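PDB 3OTT: Two-component system sensor histidine kinase from Bacteroides thetaiotaomicron, which probably senses saccharides through this extracellular beta-propeller and beta-sandwich part and, as a membrane histidine kinase, is thought to use ATP to phosphorylate a protein histidine. Local coordinates for residues B[136-142]-B[174-178]; B[143-149]-B[161-166]. All blocks are in the same frame, centred on the assembly; numbering follows the deposited sequence.

In the fold
Contact 1 spans the junction between two propeller blades, and contact 2 lies at the entrance of the second, built from strands 148-153, 159-163, 166-171 and 176-180. From strand 133-136, the last of the preceding blade, the chain enters the short helix 138-141 and the loop 143-147, then starts the new blade. Contact 2 closes the shorter loop, pairing 143-149 with 161-166 across a hairpin. Contact 1 closes the longer one, bringing 136-142 against the blade's outer strand, so contact 2 lies wholly within its span. The two meet directly: Thr138 OG1 probably hydrogen-bonds to Leu143 O, and Thr138 N makes a weak bond to Asn146 OD1. Together they tie the interblade connection to the second and last strands of the new blade.

Contact 1: B[136-142]-B[174-178]; sequences FDTRRNG and NGKFE
This is a loop-to-strand contact between propeller blades: the end of strand 133-136 and the one-turn helix 138-141 pack on the start of the next blade's outer strand. Asp137 is the N-cap, its OD1 accepting from Arg140 N (3.0 Å), and Gly142 (phi 74°) leaves the helix. The nearest CA atoms are those of Asn141 and Lys176 (4.4 Å). Asn141 (chi1 m) bridges the segments: its OD1 accepts from Asp137 N at 2.9 Å, its ND2 donates to Gly175 O at 2.8 Å, and its O accepts from Phe177 N at 2.8 Å. Gly175 (phi 73°) and Lys176 form a G1 beta bulge opposite Ile171, overlapping an Asx turn in which Asn174 OD1 accepts from Lys176 N (2.9 Å). Next to these bonds Phe177 (m) directs its edge toward the face of Phe136 (m), an offset edge-to-face pair with centroids 5.8 Å apart and planes at 86°. Both rings touch Leu123 of strand 122-127; Phe136 also meets Trp116, and Phe177 meets Tyr170 and Cys168 of strand 166-171.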
loop_
_atom_site.group_PDB
_atom_site.type_symbol
_atom_site.label_atom_id
_atom_site.label_comp_id
_atom_site.label_asym_id
_atom_site.label_seq_id
_atom_site.Cartn_x
_atom_site.Cartn_y
_atom_site.Cartn_z
ATOM N N PHE B 136 12.046 -26.912 -18.956
ATOM C CA PHE B 136 11.520 -27.848 -17.986
ATOM C C PHE B 136 10.849 -28.959 -18.705
ATOM O O PHE B 136 10.056 -28.733 -19.632
ATOM C CB PHE B 136 10.499 -27.169 -17.078
ATOM C CG PHE B 136 11.102 -26.136 -16.199
ATOM C CD1 PHE B 136 11.210 -24.815 -16.636
ATOM C CD2 PHE B 136 11.648 -26.496 -14.972
ATOM C CE1 PHE B 136 11.828 -23.873 -15.870
ATOM C CE2 PHE B 136 12.241 -25.539 -14.185
ATOM C CZ PHE B 136 12.328 -24.239 -14.627
ATOM N N ASP B 137 11.117 -30.185 -18.278
ATOM C CA ASP B 137 10.439 -31.259 -18.982
ATOM C C ASP B 137 9.895 -32.435 -18.158
ATOM O O ASP B 137 9.907 -32.450 -16.915
ATOM C CB ASP B 137 11.278 -31.714 -20.196
ATOM C CG ASP B 137 12.350 -32.733 -19.834
ATOM O OD1 ASP B 137 13.070 -32.578 -18.818
ATOM O OD2 ASP B 137 12.454 -33.717 -20.598
ATOM N N THR B 138 9.417 -33.410 -18.911
ATOM C CA THR B 138 8.855 -34.662 -18.407
ATOM C C THR B 138 9.858 -35.529 -17.604
ATOM O O THR B 138 9.618 -35.890 -16.468
ATOM C CB THR B 138 8.187 -35.370 -19.628
ATOM O OG1 THR B 138 6.889 -35.820 -19.270
ATOM C CG2 THR B 138 9.006 -36.480 -20.207
ATOM N N ARG B 139 11.008 -35.799 -18.196
ATOM C CA ARG B 139 12.068 -36.613 -17.614
ATOM C C ARG B 139 12.862 -35.939 -16.491
ATOM O O ARG B 139 12.983 -36.506 -15.394
ATOM C CB ARG B 139 12.998 -37.053 -18.733
ATOM C CG ARG B 139 12.380 -38.210 -19.481
ATOM C CD ARG B 139 12.836 -38.387 -20.931
ATOM N NE ARG B 139 11.812 -39.142 -21.679
ATOM C CZ ARG B 139 11.621 -40.463 -21.592
ATOM N NH1 ARG B 139 12.393 -41.211 -20.802
ATOM N NH2 ARG B 139 10.649 -41.039 -22.298
ATOM N N ARG B 140 13.380 -34.730 -16.737
ATOM C CA ARG B 140 14.158 -34.041 -15.696
ATOM C C ARG B 140 13.296 -33.486 -14.548
ATOM O O ARG B 140 13.755 -33.439 -13.421
ATOM C CB ARG B 140 15.021 -32.911 -16.270
ATOM C CG ARG B 140 15.959 -33.344 -17.368
ATOM C CD ARG B 140 17.109 -32.373 -17.535
ATOM N NE ARG B 140 17.611 -32.458 -18.898
ATOM C CZ ARG B 140 17.377 -31.555 -19.851
ATOM N NH1 ARG B 140 16.680 -30.457 -19.574
ATOM N NH2 ARG B 140 17.876 -31.741 -21.077
ATOM N N ASN B 141 12.057 -33.083 -14.824
ATOM C CA ASN B 141 11.305 -32.317 -13.817
ATOM C C ASN B 141 9.979 -32.940 -13.303
ATOM O O ASN B 141 9.375 -32.407 -12.372
ATOM C CB ASN B 141 11.152 -30.849 -14.239
ATOM C CG ASN B 141 12.468 -30.240 -14.788
ATOM O OD1 ASN B 141 12.825 -30.432 -15.967
ATOM N ND2 ASN B 141 13.180 -29.493 -13.932
ATOM N N GLY B 142 9.574 -34.079 -13.863
ATOM C CA GLY B 142 8.328 -34.767 -13.463
ATOM C C GLY B 142 7.083 -34.051 -13.980
ATOM O O GLY B 142 6.006 -34.148 -13.386
ATOM N N ASN B 174 13.462 -28.290 -5.289
ATOM C CA ASN B 174 14.261 -29.235 -6.025
ATOM C C ASN B 174 14.062 -29.048 -7.522
ATOM O O ASN B 174 14.613 -29.807 -8.304
ATOM C CB ASN B 174 13.872 -30.650 -5.610
ATOM C CG ASN B 174 12.412 -30.940 -5.878
ATOM O OD1 ASN B 174 11.722 -30.151 -6.535
ATOM N ND2 ASN B 174 11.923 -32.059 -5.377
ATOM N N GLY B 175 13.255 -28.069 -7.931
ATOM C CA GLY B 175 13.032 -27.831 -9.351
ATOM C C GLY B 175 12.148 -28.860 -10.076
ATOM O O GLY B 175 12.235 -28.996 -11.310
ATOM N N LYS B 176 11.295 -29.565 -9.333
ATOM C CA LYS B 176 10.410 -30.536 -9.930
ATOM C C LYS B 176 8.928 -30.115 -9.862
ATOM O O LYS B 176 8.593 -29.078 -9.348
ATOM C CB LYS B 176 10.585 -31.889 -9.245
ATOM C CG LYS B 176 11.899 -32.570 -9.502
ATOM C CD LYS B 176 11.684 -34.083 -9.215
ATOM C CE LYS B 176 13.026 -34.842 -9.003
ATOM N NZ LYS B 176 13.797 -34.894 -10.281
ATOM N N PHE B 177 8.035 -30.948 -10.356
ATOM C CA PHE B 177 6.647 -30.609 -10.308
ATOM C C PHE B 177 5.825 -31.650 -9.559
ATOM O O PHE B 177 5.905 -32.809 -9.829
ATOM C CB PHE B 177 6.095 -30.394 -11.735
ATOM C CG PHE B 177 6.704 -29.208 -12.427
ATOM C CD1 PHE B 177 7.969 -29.306 -13.023
ATOM C CD2 PHE B 177 6.018 -27.989 -12.489
ATOM C CE1 PHE B 177 8.536 -28.207 -13.623
ATOM C CE2 PHE B 177 6.566 -26.887 -13.137
ATOM C CZ PHE B 177 7.836 -26.996 -13.694
ATOM N N GLU B 178 4.958 -31.187 -8.688
ATOM C CA GLU B 178 4.083 -32.097 -7.977
ATOM C C GLU B 178 2.721 -32.179 -8.709
ATOM O O GLU B 178 2.087 -31.139 -8.921
ATOM C CB GLU B 178 3.886 -31.522 -6.559
ATOM C CG GLU B 178 2.901 -32.335 -5.734
ATOM C CD GLU B 178 2.529 -31.703 -4.361
ATOM O OE1 GLU B 178 2.838 -30.487 -4.093
ATOM O OE2 GLU B 178 1.888 -32.464 -3.572
#

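Contact 2: B[143-149]-B[161-166]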
loop_
_atom_site.group_PDB
_atom_site.type_symbol
_atom_site.label_atom_id
_atom_site.label_comp_id
_atom_site.label_asym_id
_atom_site.label_seq_id
_atom_site.Cartn_x
_atom_site.Cartn_y
_atom_site.Cartn_z
ATOM N N LEU B 143 7.206 -33.303 -15.072
ATOM C CA LEU B 143 6.000 -32.750 -15.701
ATOM C C LEU B 143 5.089 -33.888 -16.160
ATOM O O LEU B 143 5.582 -34.921 -16.595
ATOM C CB LEU B 143 6.369 -31.862 -16.872
ATOM C CG LEU B 143 6.689 -30.409 -16.579
ATOM C CD1 LEU B 143 6.988 -29.747 -17.902
ATOM C CD2 LEU B 143 5.506 -29.718 -15.875
ATOM N N PRO B 144 3.754 -33.730 -16.038
ATOM C CA PRO B 144 2.941 -34.879 -16.508
ATOM C C PRO B 144 2.956 -34.984 -18.056
ATOM O O PRO B 144 2.840 -36.077 -18.605
ATOM C CB PRO B 144 1.535 -34.622 -15.916
ATOM C CG PRO B 144 1.532 -33.176 -15.511
ATOM C CD PRO B 144 2.958 -32.742 -15.292
ATOM N N ASN B 145 3.184 -33.860 -18.738
ATOM C CA ASN B 145 3.211 -33.817 -20.209
ATOM C C ASN B 145 3.976 -32.524 -20.596
ATOM O O ASN B 145 4.090 -31.640 -19.777
ATOM C CB ASN B 145 1.763 -33.910 -20.745
ATOM C CG ASN B 145 1.683 -34.160 -22.243
ATOM O OD1 ASN B 145 1.880 -33.237 -23.036
ATOM N ND2 ASN B 145 1.362 -35.393 -22.647
ATOM N N ASN B 146 4.597 -32.477 -21.774
ATOM C CA ASN B 146 5.315 -31.291 -22.287
ATOM C C ASN B 146 4.418 -30.330 -23.068
ATOM O O ASN B 146 4.856 -29.242 -23.402
ATOM C CB ASN B 146 6.459 -31.730 -23.223
ATOM C CG ASN B 146 7.542 -32.538 -22.472
ATOM O OD1 ASN B 146 8.010 -32.130 -21.372
ATOM N ND2 ASN B 146 7.919 -33.706 -23.036
ATOM N N THR B 147 3.184 -30.741 -23.381
ATOM C CA THR B 147 2.196 -29.826 -23.962
ATOM C C THR B 147 1.476 -28.988 -22.903
ATOM O O THR B 147 0.634 -29.511 -22.179
ATOM C CB THR B 147 1.209 -30.560 -24.856
ATOM O OG1 THR B 147 1.946 -31.174 -25.909
ATOM C CG2 THR B 147 0.218 -29.584 -25.536
ATOM N N ILE B 148 1.784 -27.688 -22.860
ATOM C CA ILE B 148 1.311 -26.759 -21.852
ATOM C C ILE B 148 0.221 -25.871 -22.399
ATOM O O ILE B 148 0.426 -25.226 -23.439
ATOM C CB ILE B 148 2.457 -25.818 -21.421
ATOM C CG1 ILE B 148 3.742 -26.598 -21.143
ATOM C CG2 ILE B 148 2.061 -24.986 -20.187
ATOM C CD1 ILE B 148 3.600 -27.739 -20.091
ATOM N N TYR B 149 -0.923 -25.808 -21.714
ATOM C CA TYR B 149 -2.010 -24.916 -22.146
ATOM C C TYR B 149 -2.258 -23.710 -21.251
ATOM O O TYR B 149 -2.880 -22.770 -21.668
ATOM C CB TYR B 149 -3.350 -25.672 -22.323
ATOM C CG TYR B 149 -3.315 -26.708 -23.387
ATOM C CD1 TYR B 149 -2.863 -26.397 -24.691
ATOM C CD2 TYR B 149 -3.756 -27.978 -23.129
ATOM C CE1 TYR B 149 -2.863 -27.338 -25.686
ATOM C CE2 TYR B 149 -3.723 -28.945 -24.093
ATOM C CZ TYR B 149 -3.292 -28.621 -25.391
ATOM O OH TYR B 149 -3.264 -29.609 -26.347
ATOM N N VAL B 161 0.602 -25.278 -13.375
ATOM C CA VAL B 161 0.809 -25.554 -14.809
ATOM C C VAL B 161 -0.231 -26.586 -15.284
ATOM O O VAL B 161 -0.216 -27.744 -14.843
ATOM C CB VAL B 161 2.245 -26.105 -15.055
ATOM C CG1 VAL B 161 2.478 -26.493 -16.563
ATOM C CG2 VAL B 161 3.241 -25.138 -14.545
ATOM N N GLY B 162 -1.108 -26.167 -16.205
ATOM C CA GLY B 162 -2.116 -27.033 -16.801
ATOM C C GLY B 162 -1.617 -27.554 -18.140
ATOM O O GLY B 162 -1.192 -26.788 -19.010
ATOM N N THR B 163 -1.709 -28.861 -18.337
ATOM C CA THR B 163 -1.127 -29.517 -19.484
ATOM C C THR B 163 -2.149 -30.376 -20.231
ATOM O O THR B 163 -3.309 -30.465 -19.846
ATOM C CB THR B 163 0.081 -30.441 -19.105
ATOM O OG1 THR B 163 -0.364 -31.689 -18.556
ATOM C CG2 THR B 163 1.158 -29.742 -18.202
ATOM N N TYR B 164 -1.685 -30.990 -21.313
ATOM C CA TYR B 164 -2.435 -31.969 -22.064
ATOM C C TYR B 164 -2.890 -33.116 -21.131
ATOM O O TYR B 164 -3.966 -33.671 -21.312
ATOM C CB TYR B 164 -1.544 -32.504 -23.194
ATOM C CG TYR B 164 -2.198 -33.498 -24.068
ATOM C CD1 TYR B 164 -1.777 -34.822 -24.079
ATOM C CD2 TYR B 164 -3.261 -33.142 -24.873
ATOM C CE1 TYR B 164 -2.395 -35.759 -24.854
ATOM C CE2 TYR B 164 -3.892 -34.090 -25.657
ATOM C CZ TYR B 164 -3.449 -35.399 -25.641
ATOM O OH TYR B 164 -4.078 -36.345 -26.460
ATOM N N ASN B 165 -2.067 -33.478 -20.152
ATOM C CA ASN B 165 -2.476 -34.534 -19.246
ATOM C C ASN B 165 -2.413 -34.105 -17.777
ATOM O O ASN B 165 -1.712 -34.708 -16.946
ATOM C CB ASN B 165 -1.709 -35.867 -19.513
ATOM C CG ASN B 165 -2.316 -37.066 -18.729
ATOM O OD1 ASN B 165 -3.555 -37.186 -18.573
ATOM N ND2 ASN B 165 -1.444 -37.934 -18.223
ATOM N N GLY B 166 -3.154 -33.070 -17.437
ATOM C CA GLY B 166 -3.372 -32.797 -16.007
ATOM C C GLY B 166 -2.659 -31.592 -15.421
ATOM O O GLY B 166 -1.960 -30.830 -16.125
#
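Two backbone hydrogen bonds hold the open end of the hairpin formed by strands 148-153 and 159-163: Tyr149 N donates to Gly162 O and Tyr164 N to Thr147 O, both at 2.9 Å. Between them Ile148 and Thr163 make an antiparallel non-hydrogen-bonded pair, with CA atoms 4.4 Å apart and side chains on the same face of the sheet.

Side-chain polar groups shape the two turns. On the incoming loop, Asn145 OD1 accepts from Thr147 N at 2.8 Å, an Asx turn. Thr163 OG1 accepts from Asn165 N at 2.9 Å, an ST turn, and donates to Gly166 O at 3.0 Å, while Thr163 N also reaches Gly166 O at 3.0 Å; this tight turn leads into strand 166-171. Gly166, with phi 108° and psi -177°, adopts a backbone conformation in which a CB would be jammed against the preceding carbonyl. Thr147 OG1 bonds to Leu120 O of the preceding blade.

Apolar packing includes Ile148, whose CD1 lies 3.7 Å from Thr163 CG2 and 3.9 Å from Val161 CG1, and Leu143, whose CD2 is 4.5 Å from Val161 CG1. Tyr149 CE2 packs on Tyr164 CB at 4.3 Å, and the Tyr164 ring meets Phe192 edge-to-face.

Polar atoms add van der Waals contacts: Pro144 CB rests 3.4 Å from Asn165 O, and Asn145 ND2 approaches the ring edge of Tyr164 at CD1 (3.5 Å).

The sequence running from Gly-Leu-Pro-Asn-Asn into the hairpin and through Val-Gly-Thr belongs to the two-component regulator propeller repeat, whose inner strands and blade-to-blade entry loop are joined here.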